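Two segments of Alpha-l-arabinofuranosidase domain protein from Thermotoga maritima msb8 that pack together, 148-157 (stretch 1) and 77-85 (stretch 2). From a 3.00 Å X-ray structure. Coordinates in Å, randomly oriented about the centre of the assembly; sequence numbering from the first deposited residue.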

# COMPACT_ATOMS: atom_id res chain seq x y z
N TYR A 148 -8.23 -1.51 33.14
CA TYR A 148 -9.39 -0.73 32.75
C TYR A 148 -9.80 -0.80 31.28
O TYR A 148 -10.95 -1.12 30.92
CB TYR A 148 -9.18 0.71 33.16
CG TYR A 148 -10.36 1.56 32.80
CD1 TYR A 148 -10.47 2.12 31.54
CD2 TYR A 148 -11.40 1.75 33.70
CE1 TYR A 148 -11.60 2.83 31.19
CE2 TYR A 148 -12.54 2.46 33.36
CZ TYR A 148 -12.63 3.00 32.12
OH TYR A 148 -13.79 3.68 31.81
N TYR A 149 -8.84 -0.52 30.42
CA TYR A 149 -9.11 -0.51 29.00
C TYR A 149 -9.32 -1.85 28.36
O TYR A 149 -9.98 -1.94 27.35
CB TYR A 149 -8.02 0.27 28.28
CG TYR A 149 -8.19 1.77 28.51
CD1 TYR A 149 -9.10 2.51 27.75
CD2 TYR A 149 -7.44 2.45 29.50
CE1 TYR A 149 -9.25 3.88 27.96
CE2 TYR A 149 -7.60 3.83 29.71
CZ TYR A 149 -8.50 4.52 28.93
OH TYR A 149 -8.60 5.86 29.08
N ALA A 150 -8.77 -2.91 28.94
CA ALA A 150 -8.96 -4.23 28.37
C ALA A 150 -10.41 -4.57 28.61
O ALA A 150 -11.13 -4.99 27.72
CB ALA A 150 -8.06 -5.23 29.05
N GLN A 151 -10.84 -4.37 29.85
CA GLN A 151 -12.20 -4.65 30.19
C GLN A 151 -13.15 -3.74 29.43
O GLN A 151 -14.25 -4.16 29.04
CB GLN A 151 -12.39 -4.49 31.67
CG GLN A 151 -11.56 -5.46 32.43
CD GLN A 151 -11.97 -5.54 33.86
OE1 GLN A 151 -12.22 -4.51 34.50
NE2 GLN A 151 -12.05 -6.76 34.40
N LEU A 152 -12.75 -2.50 29.19
CA LEU A 152 -13.62 -1.60 28.44
C LEU A 152 -13.96 -2.20 27.06
O LEU A 152 -15.10 -2.10 26.59
CB LEU A 152 -12.96 -0.24 28.26
CG LEU A 152 -13.94 0.83 27.82
CD1 LEU A 152 -14.97 1.04 28.92
CD2 LEU A 152 -13.19 2.08 27.58
N ARG A 153 -12.96 -2.82 26.42
CA ARG A 153 -13.12 -3.48 25.13
C ARG A 153 -14.22 -4.54 25.32
O ARG A 153 -15.15 -4.65 24.53
CB ARG A 153 -11.82 -4.15 24.71
CG ARG A 153 -11.93 -4.93 23.42
CD ARG A 153 -10.72 -5.85 23.17
NE ARG A 153 -10.60 -6.92 24.17
CZ ARG A 153 -9.53 -7.12 24.93
NH1 ARG A 153 -8.47 -6.34 24.82
NH2 ARG A 153 -9.50 -8.12 25.80
N ARG A 154 -14.12 -5.32 26.37
CA ARG A 154 -15.12 -6.34 26.62
C ARG A 154 -16.49 -5.72 26.86
O ARG A 154 -17.47 -6.06 26.19
CB ARG A 154 -14.70 -7.21 27.82
CG ARG A 154 -13.50 -8.11 27.54
CD ARG A 154 -13.18 -8.96 28.73
NE ARG A 154 -12.05 -8.46 29.50
CZ ARG A 154 -10.79 -8.81 29.27
NH1 ARG A 154 -10.53 -9.65 28.28
NH2 ARG A 154 -9.80 -8.33 30.02
N LYS A 155 -16.59 -4.79 27.80
CA LYS A 155 -17.86 -4.16 28.09
C LYS A 155 -18.54 -3.73 26.79
O LYS A 155 -19.76 -3.77 26.64
CB LYS A 155 -17.64 -2.97 28.99
CG LYS A 155 -18.87 -2.19 29.36
CD LYS A 155 -18.46 -0.93 30.14
CE LYS A 155 -19.53 0.13 30.23
NZ LYS A 155 -18.93 1.38 30.74
N TYR A 156 -17.73 -3.37 25.81
CA TYR A 156 -18.31 -2.93 24.56
C TYR A 156 -18.55 -3.97 23.47
O TYR A 156 -19.19 -3.67 22.47
CB TYR A 156 -17.48 -1.79 23.99
CG TYR A 156 -17.51 -0.54 24.83
CD1 TYR A 156 -18.57 -0.27 25.69
CD2 TYR A 156 -16.51 0.42 24.71
CE1 TYR A 156 -18.64 0.92 26.38
CE2 TYR A 156 -16.59 1.61 25.41
CZ TYR A 156 -17.65 1.85 26.23
OH TYR A 156 -17.73 3.03 26.92
N GLY A 157 -18.04 -5.18 23.66
CA GLY A 157 -18.21 -6.19 22.64
C GLY A 157 -17.67 -7.54 23.05
O GLY A 157 -17.21 -8.34 22.24
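Stretch 2 77-85: HWEDGIGPK

Stretch 1 presents one side of a helix, and stretch 2 crosses it as an irregular strip of backbone, a 3-10 segment at 78-80 followed by loop. The helical assignment rests on i to i+4 bonds such as Leu-152 N to Tyr-148 O at 2.9 Å and Lys-155 N to Gln-151 O at 2.7 Å; the 3-10 turn rests on Asp-80 N to His-77 O and Gly-81 N to Trp-78 O, both 3.0 Å. The contacting helix residues, Tyr-149, Leu-152 and Tyr-156, are spaced three and four apart, so all three CA-to-CB bonds point toward stretch 2.

The two segments advance in the same general sense: Tyr-149 meets Trp-78 and Glu-79, Leu-152 meets Ile-82, and Tyr-156 meets Ile-82, Gly-83 and Pro-84. They also converge. The CA atoms of Tyr-149 and Glu-79 are 10.3 Å apart, whereas those of Tyr-156 and Gly-83 are 6.0 Å apart. Side chains therefore span the wide end, while at the narrow end a ring lies directly on backbone.

At the wide end, the CB bonds of Trp-78 and Glu-79 point sideways, but the ends of both side chains come nearer the helix. Trp-78, with chi1 in the p well, brings CH2 to 3.6 Å from Tyr-149 CD1. The Tyr-149 ring and the six-membered ring of Trp-78 have centroids 5.6 Å apart and planes at 56°, an oblique arrangement in which Tyr-149 CD1 lies at the edge of the indole. Farther out, Tyr-149 OH donates a weak hydrogen bond to Glu-79 OE1 at 3.3 Å.

In the middle, Ile-82 is the bump that rests in the shallow hollow where Leu-152 CD2 and Tyr-156 CE2 come together. Its chi1 of 64° and chi2 of 173° carry CD1 to 3.6 Å from Leu-152 CD2 and 3.9 Å from Tyr-156 CE2, the latter contact lying at the ring edge.

The narrow end has the closest fit of backbone to ring. Gly-83 CA stands 3.4 Å from the Tyr-156 ring centroid and only 18° off the ring normal, a CH-pi contact over the face; on that face Gly-83 N also lies 3.3 Å from Tyr-156 CE2. The absence of a side chain matters here, because an ideal CB on Gly-83 would fall 3.1 Å from Tyr-156 OH, a tight approach, and its phi of 77° by itself favours glycine. Pro-84 CD extends the contact, 4.1 Å from Tyr-156 CE1. Altogether the fit buries 285 Å², summed over both sides.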

# COMPACT_ATOMS: atom_id res chain seq x y z
N HIS A 77 -8.57 11.57 18.83
CA HIS A 77 -8.45 10.89 20.11
C HIS A 77 -9.30 9.64 20.03
O HIS A 77 -10.53 9.71 20.06
CB HIS A 77 -8.89 11.79 21.24
CG HIS A 77 -7.96 12.93 21.49
ND1 HIS A 77 -8.06 14.12 20.80
CD2 HIS A 77 -6.90 13.06 22.31
CE1 HIS A 77 -7.08 14.92 21.18
NE2 HIS A 77 -6.37 14.30 22.10
N TRP A 78 -8.64 8.50 19.93
CA TRP A 78 -9.35 7.24 19.77
C TRP A 78 -10.56 6.96 20.67
O TRP A 78 -11.49 6.25 20.26
CB TRP A 78 -8.35 6.09 19.86
CG TRP A 78 -7.92 5.80 21.24
CD1 TRP A 78 -6.94 6.40 21.91
CD2 TRP A 78 -8.49 4.82 22.12
NE1 TRP A 78 -6.84 5.87 23.16
CE2 TRP A 78 -7.78 4.89 23.31
CE3 TRP A 78 -9.53 3.89 22.00
CZ2 TRP A 78 -8.07 4.08 24.40
CZ3 TRP A 78 -9.83 3.08 23.08
CH2 TRP A 78 -9.10 3.18 24.26
N GLU A 79 -10.56 7.49 21.89
CA GLU A 79 -11.67 7.25 22.79
C GLU A 79 -12.99 7.85 22.35
O GLU A 79 -14.01 7.54 22.92
CB GLU A 79 -11.32 7.71 24.18
CG GLU A 79 -10.02 7.15 24.62
CD GLU A 79 -9.84 7.23 26.12
OE1 GLU A 79 -10.77 6.80 26.85
OE2 GLU A 79 -8.76 7.73 26.56
N ASP A 80 -12.99 8.71 21.35
CA ASP A 80 -14.25 9.26 20.89
C ASP A 80 -14.87 8.32 19.85
O ASP A 80 -15.88 8.65 19.19
CB ASP A 80 -14.04 10.62 20.20
CG ASP A 80 -13.30 11.61 21.04
OD1 ASP A 80 -13.37 11.50 22.28
OD2 ASP A 80 -12.69 12.52 20.46
N GLY A 81 -14.23 7.17 19.66
CA GLY A 81 -14.67 6.23 18.64
C GLY A 81 -15.11 4.93 19.23
O GLY A 81 -15.34 3.93 18.53
N ILE A 82 -15.23 4.92 20.54
CA ILE A 82 -15.65 3.70 21.18
C ILE A 82 -16.95 3.89 21.95
O ILE A 82 -17.49 4.98 22.02
CB ILE A 82 -14.55 3.13 22.13
CG1 ILE A 82 -14.26 4.06 23.29
CG2 ILE A 82 -13.28 2.86 21.35
CD1 ILE A 82 -13.32 3.41 24.28
N GLY A 83 -17.46 2.81 22.51
CA GLY A 83 -18.70 2.90 23.25
C GLY A 83 -19.87 2.97 22.28
O GLY A 83 -19.67 3.10 21.06
N PRO A 84 -21.10 2.89 22.79
CA PRO A 84 -22.26 2.95 21.90
C PRO A 84 -22.07 4.19 21.05
O PRO A 84 -21.40 5.14 21.47
CB PRO A 84 -23.44 2.88 22.88
CG PRO A 84 -22.88 3.52 24.16
CD PRO A 84 -21.50 2.92 24.22
N LYS A 85 -22.64 4.18 19.86
CA LYS A 85 -22.52 5.33 18.96
C LYS A 85 -23.57 6.25 19.57
O LYS A 85 -23.99 6.02 20.69
CB LYS A 85 -22.97 4.94 17.53
CG LYS A 85 -22.28 3.67 17.01
CD LYS A 85 -22.53 3.37 15.56
CE LYS A 85 -21.69 2.16 15.09
NZ LYS A 85 -21.80 1.80 13.64